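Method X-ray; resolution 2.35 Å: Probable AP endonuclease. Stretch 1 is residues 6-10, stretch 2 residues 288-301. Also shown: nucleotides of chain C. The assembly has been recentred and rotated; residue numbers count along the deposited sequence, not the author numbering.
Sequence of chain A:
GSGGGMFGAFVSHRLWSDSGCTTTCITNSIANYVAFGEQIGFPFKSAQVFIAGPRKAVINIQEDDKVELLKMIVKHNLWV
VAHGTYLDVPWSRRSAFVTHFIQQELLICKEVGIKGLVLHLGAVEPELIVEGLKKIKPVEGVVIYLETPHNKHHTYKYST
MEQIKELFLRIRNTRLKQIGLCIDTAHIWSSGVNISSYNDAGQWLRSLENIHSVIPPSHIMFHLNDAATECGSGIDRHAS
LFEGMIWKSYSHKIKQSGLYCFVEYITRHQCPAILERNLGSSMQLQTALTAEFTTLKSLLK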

# COMPACT_ATOMS: atom_id res chain seq x y z
N MET A 6 -10.39 5.95 3.20
CA MET A 6 -10.13 4.91 4.19
C MET A 6 -8.66 5.01 4.59
O MET A 6 -7.79 4.48 3.90
CB MET A 6 -10.48 3.53 3.63
CG MET A 6 -11.88 3.44 3.05
SD MET A 6 -12.45 1.74 2.86
CE MET A 6 -13.24 1.81 1.26
N PHE A 7 -8.40 5.68 5.70
CA PHE A 7 -7.04 5.96 6.14
C PHE A 7 -6.61 4.98 7.23
O PHE A 7 -7.40 4.62 8.11
CB PHE A 7 -6.92 7.39 6.66
CG PHE A 7 -7.00 8.43 5.58
CD1 PHE A 7 -5.87 8.79 4.87
CD2 PHE A 7 -8.20 9.03 5.27
CE1 PHE A 7 -5.93 9.74 3.87
CE2 PHE A 7 -8.28 9.98 4.27
CZ PHE A 7 -7.14 10.34 3.57
N GLY A 8 -5.36 4.55 7.15
CA GLY A 8 -4.82 3.64 8.13
C GLY A 8 -3.31 3.57 8.04
O GLY A 8 -2.67 4.44 7.45
N ALA A 9 -2.75 2.52 8.64
CA ALA A 9 -1.31 2.36 8.66
C ALA A 9 -0.95 0.88 8.64
O ALA A 9 -1.80 0.02 8.87
CB ALA A 9 -0.68 3.05 9.88
N PHE A 10 0.31 0.60 8.33
CA PHE A 10 0.82 -0.76 8.43
C PHE A 10 0.94 -1.15 9.90
O PHE A 10 1.44 -0.38 10.72
CB PHE A 10 2.18 -0.87 7.74
CG PHE A 10 2.97 -2.08 8.14
CD1 PHE A 10 2.61 -3.34 7.68
CD2 PHE A 10 4.07 -1.97 8.97
CE1 PHE A 10 3.33 -4.46 8.05
CE2 PHE A 10 4.79 -3.08 9.35
CZ PHE A 10 4.43 -4.33 8.89
N ALA A 288 5.00 9.43 16.19
CA ALA A 288 5.07 9.85 14.79
C ALA A 288 3.70 9.79 14.12
O ALA A 288 3.32 10.71 13.38
CB ALA A 288 6.07 8.98 14.03
N LEU A 289 2.93 8.73 14.38
CA LEU A 289 1.63 8.58 13.72
C LEU A 289 0.61 9.57 14.27
O LEU A 289 -0.24 10.05 13.51
CB LEU A 289 1.13 7.15 13.87
CG LEU A 289 2.01 6.07 13.25
CD1 LEU A 289 1.62 4.70 13.77
CD2 LEU A 289 1.92 6.12 11.73
N THR A 290 0.67 9.89 15.56
CA THR A 290 -0.22 10.90 16.12
C THR A 290 -0.03 12.24 15.42
O THR A 290 -1.00 12.97 15.17
CB THR A 290 0.00 11.04 17.62
OG1 THR A 290 1.40 11.23 17.87
CG2 THR A 290 -0.47 9.80 18.33
N ALA A 291 1.22 12.58 15.11
CA ALA A 291 1.48 13.82 14.37
C ALA A 291 0.94 13.74 12.95
O ALA A 291 0.37 14.71 12.44
CB ALA A 291 2.98 14.12 14.36
N GLU A 292 1.09 12.58 12.30
CA GLU A 292 0.68 12.45 10.91
C GLU A 292 -0.83 12.40 10.76
O GLU A 292 -1.39 12.95 9.80
CB GLU A 292 1.32 11.21 10.28
CG GLU A 292 2.83 11.29 10.15
CD GLU A 292 3.43 10.06 9.50
OE1 GLU A 292 3.98 9.21 10.22
OE2 GLU A 292 3.34 9.94 8.25
N PHE A 293 -1.52 11.76 11.70
CA PHE A 293 -2.97 11.60 11.57
C PHE A 293 -3.73 12.83 12.04
O PHE A 293 -4.84 13.09 11.56
CB PHE A 293 -3.44 10.35 12.31
CG PHE A 293 -3.12 9.07 11.59
CD1 PHE A 293 -3.77 8.74 10.41
CD2 PHE A 293 -2.18 8.19 12.09
CE1 PHE A 293 -3.47 7.57 9.74
CE2 PHE A 293 -1.88 7.01 11.43
CZ PHE A 293 -2.53 6.70 10.25
N THR A 294 -3.17 13.60 12.98
CA THR A 294 -3.78 14.89 13.32
C THR A 294 -3.63 15.87 12.17
O THR A 294 -4.55 16.64 11.88
CB THR A 294 -3.15 15.45 14.59
OG1 THR A 294 -1.72 15.39 14.50
CG2 THR A 294 -3.62 14.67 15.82
N THR A 295 -2.47 15.86 11.50
CA THR A 295 -2.31 16.68 10.30
C THR A 295 -3.25 16.20 9.19
O THR A 295 -3.83 17.02 8.47
CB THR A 295 -0.85 16.63 9.82
OG1 THR A 295 -0.00 17.13 10.86
CG2 THR A 295 -0.67 17.48 8.57
N LEU A 296 -3.40 14.89 9.04
CA LEU A 296 -4.38 14.36 8.10
C LEU A 296 -5.79 14.79 8.47
O LEU A 296 -6.58 15.17 7.60
CB LEU A 296 -4.28 12.84 8.03
CG LEU A 296 -3.28 12.25 7.04
CD1 LEU A 296 -3.13 10.75 7.25
CD2 LEU A 296 -3.72 12.54 5.61
N LYS A 297 -6.12 14.76 9.76
CA LYS A 297 -7.44 15.19 10.20
C LYS A 297 -7.67 16.67 9.90
O LYS A 297 -8.81 17.08 9.65
CB LYS A 297 -7.61 14.91 11.70
CG LYS A 297 -9.01 15.17 12.23
CD LYS A 297 -9.15 14.70 13.67
CE LYS A 297 -8.07 15.30 14.56
NZ LYS A 297 -8.20 14.85 15.97
N SER A 298 -6.60 17.47 9.91
CA SER A 298 -6.73 18.88 9.54
C SER A 298 -7.13 19.02 8.07
O SER A 298 -8.02 19.80 7.73
CB SER A 298 -5.42 19.61 9.81
OG SER A 298 -4.86 19.22 11.05
N LEU A 299 -6.47 18.26 7.20
CA LEU A 299 -6.76 18.32 5.77
C LEU A 299 -8.09 17.69 5.41
O LEU A 299 -8.60 17.92 4.31
CB LEU A 299 -5.63 17.64 4.99
CG LEU A 299 -4.22 18.13 5.31
CD1 LEU A 299 -3.17 17.22 4.69
CD2 LEU A 299 -4.04 19.56 4.84
N LEU A 300 -8.68 16.91 6.32
CA LEU A 300 -9.93 16.21 6.05
C LEU A 300 -11.11 16.97 6.64
O LEU A 300 -11.93 17.52 5.91
CB LEU A 300 -9.88 14.79 6.61
CG LEU A 300 -8.91 13.82 5.93
CD1 LEU A 300 -8.58 12.65 6.86
CD2 LEU A 300 -9.50 13.31 4.61
N LYS A 301 -11.20 16.99 7.97
CA LYS A 301 -12.26 17.71 8.65
C LYS A 301 -12.03 19.21 8.57
O LYS A 301 -11.35 19.79 9.42
CB LYS A 301 -12.37 17.27 10.11
OXT LYS A 301 -12.51 19.88 7.65
O5' 3DR C 1 7.32 -0.76 2.30
P 3DR C 1 7.63 -0.69 0.72
OP1 3DR C 1 7.16 -2.02 0.19
OP2 3DR C 1 6.81 0.50 0.27
OP3 3DR C 1 9.12 -0.49 0.65
C2' 3DR C 1 5.85 -2.83 5.91
C5' 3DR C 1 7.55 -1.96 3.04
C4' 3DR C 1 7.42 -1.63 4.52
O4' 3DR C 1 6.26 -0.82 4.72
C1' 3DR C 1 5.39 -1.39 5.70
C3' 3DR C 1 7.26 -2.88 5.37
O3' 3DR C 1 8.17 -2.80 6.48

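The C-terminal helix runs nearly antiparallel to strand 6-10, at 168° between their N-to-C directions, and the axes come within 10.7 Å. No hydrogen bond crosses the gap: the backbone bonds of the helix run mostly i to i+4 within it, and the side-chain pairs across the gap are apolar.

Walking the helix, L289 comes first, its CD2 4.4 Å from A9 CB, a loose touch against a small methyl. T290, A291 and E292 lie out of reach of the strand. F293, a turn after L289, leaves its backbone sideways, yet its ring end reaches in: CZ sits 4.1 Å from A9 CB and 3.6 Å from G8 O, both at the ring edge. The small A9 methyl, pointing toward the helix, thus meets the large ring at its edge, while G8 takes part through its backbone O. T294 and T295 lie out of reach of the strand and bond back into the helix, T294 OG1 to T290 O at 2.6 Å and T295 OG1 to A291 O at 2.9 Å. L296 then points toward the strand, placing CD2 4.0 Å from F7 CE1. One turn on, L300 sets its CD2 3.6 Å from F7 CE2, so a single phenylalanine serves two leucines.

The rule is spacing: L289, F293, L296 and L300 recur every three or four residues, matched by alternate strand side chains, F7 and A9.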